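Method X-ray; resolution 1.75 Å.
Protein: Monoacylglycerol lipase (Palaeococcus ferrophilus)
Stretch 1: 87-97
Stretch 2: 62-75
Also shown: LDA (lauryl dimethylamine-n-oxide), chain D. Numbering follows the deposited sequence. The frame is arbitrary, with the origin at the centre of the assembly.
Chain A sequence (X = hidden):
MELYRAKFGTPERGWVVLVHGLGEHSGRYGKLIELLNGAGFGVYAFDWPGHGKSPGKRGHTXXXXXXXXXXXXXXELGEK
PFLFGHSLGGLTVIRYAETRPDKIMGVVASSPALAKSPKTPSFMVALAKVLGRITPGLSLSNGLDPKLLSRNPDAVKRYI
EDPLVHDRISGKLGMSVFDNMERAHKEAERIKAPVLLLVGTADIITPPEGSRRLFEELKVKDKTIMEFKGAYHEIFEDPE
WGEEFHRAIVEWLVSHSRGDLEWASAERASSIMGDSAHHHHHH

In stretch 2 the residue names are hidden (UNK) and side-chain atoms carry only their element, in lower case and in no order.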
# COMPACT_ATOMS: atom_id res chain seq x y z
N SER A 87 -0.61 2.79 -1.39
CA SER A 87 -1.78 3.52 -0.86
C SER A 87 -2.18 2.98 0.51
O SER A 87 -1.39 3.12 1.47
CB SER A 87 -2.86 3.44 -1.95
OG SER A 87 -3.84 4.47 -1.68
N LEU A 88 -3.40 2.43 0.69
CA LEU A 88 -3.71 1.69 1.92
C LEU A 88 -2.61 0.66 2.21
O LEU A 88 -2.20 0.47 3.37
CB LEU A 88 -5.07 1.03 1.78
CG LEU A 88 -5.41 0.06 2.91
CD1 LEU A 88 -5.46 0.78 4.24
CD2 LEU A 88 -6.78 -0.57 2.65
N GLY A 89 -2.07 0.04 1.16
CA GLY A 89 -1.03 -0.96 1.41
C GLY A 89 0.28 -0.30 1.81
O GLY A 89 1.03 -0.84 2.63
N GLY A 90 0.51 0.94 1.35
CA GLY A 90 1.69 1.67 1.77
C GLY A 90 1.62 2.08 3.23
O GLY A 90 2.61 1.97 3.96
N LEU A 91 0.45 2.55 3.67
CA LEU A 91 0.25 2.79 5.09
C LEU A 91 0.47 1.52 5.90
O LEU A 91 1.11 1.54 6.95
CB LEU A 91 -1.16 3.35 5.32
CG LEU A 91 -1.62 3.43 6.78
CD1 LEU A 91 -0.73 4.36 7.59
CD2 LEU A 91 -3.07 3.89 6.85
N THR A 92 -0.05 0.40 5.39
CA THR A 92 0.05 -0.87 6.10
C THR A 92 1.50 -1.31 6.27
O THR A 92 1.90 -1.75 7.36
CB THR A 92 -0.76 -1.93 5.34
OG1 THR A 92 -2.14 -1.53 5.30
CG2 THR A 92 -0.65 -3.29 6.03
N VAL A 93 2.32 -1.20 5.22
CA VAL A 93 3.69 -1.67 5.35
C VAL A 93 4.51 -0.72 6.24
O VAL A 93 5.42 -1.17 6.95
CB VAL A 93 4.34 -1.87 3.96
CG1 VAL A 93 3.60 -2.96 3.21
CG2 VAL A 93 4.35 -0.57 3.15
N ILE A 94 4.18 0.57 6.25
CA ILE A 94 4.81 1.47 7.20
C ILE A 94 4.44 1.09 8.63
O ILE A 94 5.29 1.04 9.52
CB ILE A 94 4.44 2.93 6.87
CG1 ILE A 94 5.11 3.34 5.56
CG2 ILE A 94 4.83 3.86 8.01
CD1 ILE A 94 4.56 4.61 4.96
N ARG A 95 3.15 0.81 8.87
CA ARG A 95 2.74 0.40 10.21
C ARG A 95 3.37 -0.93 10.60
O ARG A 95 3.70 -1.14 11.77
CB ARG A 95 1.22 0.31 10.29
CG ARG A 95 0.52 1.66 10.21
CD ARG A 95 0.71 2.50 11.49
NE ARG A 95 0.15 1.82 12.66
CZ ARG A 95 0.79 1.66 13.81
NH1 ARG A 95 2.02 2.14 13.97
NH2 ARG A 95 0.20 1.02 14.82
N TYR A 96 3.57 -1.83 9.63
CA TYR A 96 4.26 -3.08 9.93
C TYR A 96 5.71 -2.82 10.31
O TYR A 96 6.22 -3.40 11.27
CB TYR A 96 4.17 -4.03 8.74
CG TYR A 96 4.48 -5.45 9.15
CD1 TYR A 96 3.46 -6.29 9.59
CD2 TYR A 96 5.78 -5.94 9.15
CE1 TYR A 96 3.72 -7.58 10.00
CE2 TYR A 96 6.05 -7.24 9.56
CZ TYR A 96 5.02 -8.05 9.98
OH TYR A 96 5.27 -9.34 10.39
N ALA A 97 6.39 -1.93 9.57
CA ALA A 97 7.77 -1.58 9.90
C ALA A 97 7.88 -0.93 11.26
O ALA A 97 8.94 -0.99 11.89
CB ALA A 97 8.35 -0.67 8.82
N UNK A 62 -9.29 -4.68 7.82
CA UNK A 62 -8.61 -3.65 8.60
C UNK A 62 -7.12 -3.69 8.37
O UNK A 62 -6.59 -4.66 7.89
o UNK A 62 -8.30 -4.96 10.62
c UNK A 62 -8.90 -3.81 10.09
N UNK A 63 -6.44 -2.62 8.75
CA UNK A 63 -4.99 -2.56 8.62
C UNK A 63 -4.36 -3.59 9.55
O UNK A 63 -3.39 -4.23 9.20
c UNK A 63 -4.45 -1.17 8.95
c UNK A 63 -2.94 -1.21 9.04
c UNK A 63 -4.90 -0.15 7.92
N UNK A 64 -4.92 -3.72 10.74
CA UNK A 64 -4.47 -4.69 11.71
C UNK A 64 -4.61 -6.12 11.17
O UNK A 64 -3.76 -6.95 11.39
c UNK A 64 -5.76 -2.03 13.20
c UNK A 64 -5.25 -4.51 13.01
o UNK A 64 -5.55 -0.92 13.71
c UNK A 64 -4.96 -3.21 13.72
o UNK A 64 -6.59 -2.19 12.31
N UNK A 65 -5.69 -6.40 10.46
CA UNK A 65 -5.87 -7.71 9.88
C UNK A 65 -4.78 -7.98 8.84
O UNK A 65 -4.19 -9.04 8.82
c UNK A 65 -7.26 -7.84 9.26
c UNK A 65 -7.54 -9.21 8.68
o UNK A 65 -9.43 -10.62 8.56
c UNK A 65 -9.01 -9.45 8.45
o UNK A 65 -9.74 -8.49 8.15
N UNK A 66 -4.52 -7.00 7.98
CA UNK A 66 -3.48 -7.14 6.97
C UNK A 66 -2.10 -7.38 7.60
O UNK A 66 -1.34 -8.18 7.10
c UNK A 66 -3.44 -5.93 6.07
N UNK A 67 -1.80 -6.70 8.70
CA UNK A 67 -0.52 -6.89 9.36
C UNK A 67 -0.39 -8.31 9.92
O UNK A 67 0.68 -8.87 9.91
c UNK A 67 -0.69 -3.03 12.19
s UNK A 67 0.62 -3.30 11.00
c UNK A 67 -0.27 -5.84 10.43
c UNK A 67 -0.15 -4.45 9.86
N UNK A 68 -1.49 -8.89 10.39
CA UNK A 68 -1.47 -10.27 10.87
C UNK A 68 -1.25 -11.22 9.69
O UNK A 68 -0.62 -12.25 9.84
n UNK A 68 -4.33 -8.30 15.12
c UNK A 68 -4.03 -10.38 13.78
c UNK A 68 -2.75 -10.60 11.62
c UNK A 68 -2.76 -10.05 13.03
c UNK A 68 -4.02 -9.75 15.16
N UNK A 69 -1.78 -10.88 8.52
CA UNK A 69 -1.57 -11.68 7.33
C UNK A 69 -0.08 -11.64 6.99
O UNK A 69 0.52 -12.66 6.70
c UNK A 69 -2.41 -11.18 6.15
c UNK A 69 -3.88 -11.53 6.37
c UNK A 69 -1.94 -11.77 4.84
c UNK A 69 -4.83 -10.74 5.50
N UNK A 70 0.53 -10.47 7.09
CA UNK A 70 1.96 -10.33 6.83
C UNK A 70 2.76 -11.16 7.83
O UNK A 70 3.73 -11.79 7.47
c UNK A 70 1.74 -8.08 5.72
c UNK A 70 1.85 -6.58 5.87
c UNK A 70 3.92 -8.77 6.73
c UNK A 70 2.41 -8.86 6.85
N UNK A 71 2.34 -11.18 9.09
CA UNK A 71 2.97 -11.99 10.12
C UNK A 71 3.01 -13.44 9.65
O UNK A 71 4.03 -14.09 9.71
o UNK A 71 1.56 -10.42 13.08
c UNK A 71 2.41 -10.71 12.23
o UNK A 71 3.42 -10.02 12.03
c UNK A 71 2.17 -11.95 11.42
N UNK A 72 1.86 -13.94 9.22
CA UNK A 72 1.72 -15.30 8.73
C UNK A 72 2.62 -15.57 7.52
O UNK A 72 3.19 -16.64 7.42
c UNK A 72 0.26 -15.61 8.39
o UNK A 72 -0.09 -15.17 7.10
N UNK A 73 2.74 -14.61 6.62
CA UNK A 73 3.59 -14.80 5.45
C UNK A 73 5.05 -14.90 5.87
O UNK A 73 5.80 -15.73 5.35
c UNK A 73 1.55 -12.53 3.04
c UNK A 73 3.36 -13.67 4.44
c UNK A 73 4.40 -13.72 3.32
c UNK A 73 1.94 -13.75 3.87
N UNK A 74 5.49 -14.04 6.80
CA UNK A 74 6.87 -14.10 7.25
C UNK A 74 7.15 -15.42 7.98
O UNK A 74 8.23 -16.00 7.84
c UNK A 74 7.38 -10.33 8.05
c UNK A 74 8.56 -13.00 8.79
c UNK A 74 7.20 -12.87 8.12
c UNK A 74 7.17 -11.60 7.26
N UNK A 75 6.17 -15.91 8.75
CA UNK A 75 6.34 -17.22 9.38
C UNK A 75 6.48 -18.33 8.34
O UNK A 75 7.30 -19.24 8.50
o UNK A 75 3.93 -18.36 12.96
o UNK A 75 3.57 -20.23 11.87
c UNK A 75 5.15 -17.53 10.29
c UNK A 75 5.32 -18.85 11.07
c UNK A 75 4.19 -19.15 12.03
N1 LDA D . -6.79 5.34 0.50
O1 LDA D . -5.91 4.52 0.75
CM1 LDA D . -7.57 4.87 -0.64
CM2 LDA D . -6.18 6.63 0.21
C1 LDA D . -7.67 5.48 1.64
C2 LDA D . -8.93 6.16 1.16
C3 LDA D . -10.01 6.03 2.21
C4 LDA D . -11.24 6.84 1.82
C5 LDA D . -12.20 6.95 2.98
C6 LDA D . -13.58 7.36 2.50
C7 LDA D . -14.47 7.67 3.69
C8 LDA D . -15.55 6.62 3.82
C9 LDA D . -15.63 6.10 5.24
C10 LDA D . -16.92 6.54 5.91
C11 LDA D . -17.19 5.74 7.17
C12 LDA D . -16.58 4.37 7.08
O HOH W 1 -2.34 -0.34 14.54

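Position 62 carries one carbon and then one oxygen, out of reach of stretch 1. The oxygen lies 3.0 Å from the backbone N of position 65 and accepts its hydrogen; a short hydroxyl just before a helix is a classic N-cap, and this is Ser 62.

At position 63 one carbon carries two more, a beta-branched hydrocarbon. One tip lies 3.8 Å from CD1 of Leu 88, the other 3.8 Å from OG1 of Thr 92. That is Val 63, compact enough for a site where the two backbones come within 5.9 Å (CA of Thr 92 to CA of Val 63).

Position 64 has three carbons, the third bearing two oxygens, and no direct contact with stretch 1: Glu 64. Its CA-to-CB bond points away, yet OE2 receives a weak bond at 3.4 Å from the O of water 1, whose O in turn accepts from NH2 of Arg 95 at 2.9 Å. Position 65 has the same make-up and touches nothing on stretch 1; it is Glu 65, partly exposed, as suits a carboxylate.

The lone carbon at position 66 points toward stretch 1 and lies 3.8 Å from CG2 of Thr 92. This is Ala 66, a small residue in a closely packed place.

Position 67 is an unbranched chain of two carbons, a sulfur and a carbon. The sulfur lies 3.7 Å from CB of Arg 95, and the CB lies 3.8 Å from CD1 of Tyr 96. This is Met 67, whose slender chain can follow the neighbouring helix.

Position 68, four carbons in a row ending in nitrogen, points away from stretch 1; it is Lys 68, whose charged end can stay in solvent. Position 69 has four carbons forked at the first, one arm two carbons long, and no contact with stretch 1: Ile 69, a hydrocarbon suited to a buried site.

The same fork at position 70 points toward stretch 1. Its short arm lies over one face of the Tyr 96 ring, the carbon 3.6 Å from the centroid of that ring's six carbons, in a CH-pi contact. This is Ile 70, offering the methyl CG2 to the ring.

Position 71 has two carbons, the second with two oxygens, one of which accepts a hydrogen bond from OH of Tyr 96 at 2.6 Å. Asp 71 thus gives the phenol a partner at the ring edge.

Position 72, one carbon and one oxygen, points away: Ser 72, whose short hydroxyl reaches back, OG donating to O of Ile 69 at 2.6 Å. Position 73, a forked four-carbon chain beyond reach of stretch 1, is Ile 73, apolar and buried. At position 74 the fork's long arm ends 3.7 Å from CE2 of Tyr 96; Ile 74 supplies this apolar tip. Position 75, three carbons and two terminal oxygens, touches nothing on stretch 1: Glu 75, its carboxylate suited to solvent.

The helices cross at -63°, with two knobs from stretch 1 entering holes in stretch 2. Thr 92 sits among Val 63, Ala 66, Met 67 and Ile 70; Tyr 96 sits among Met 67, Ile 70, Asp 71 and Ile 74. Packing is mainly apolar, and the Tyr 96–Asp 71 bond satisfies the hydroxyl.

Stretch 2 (62-75) SVEEAMKIIDSIIE
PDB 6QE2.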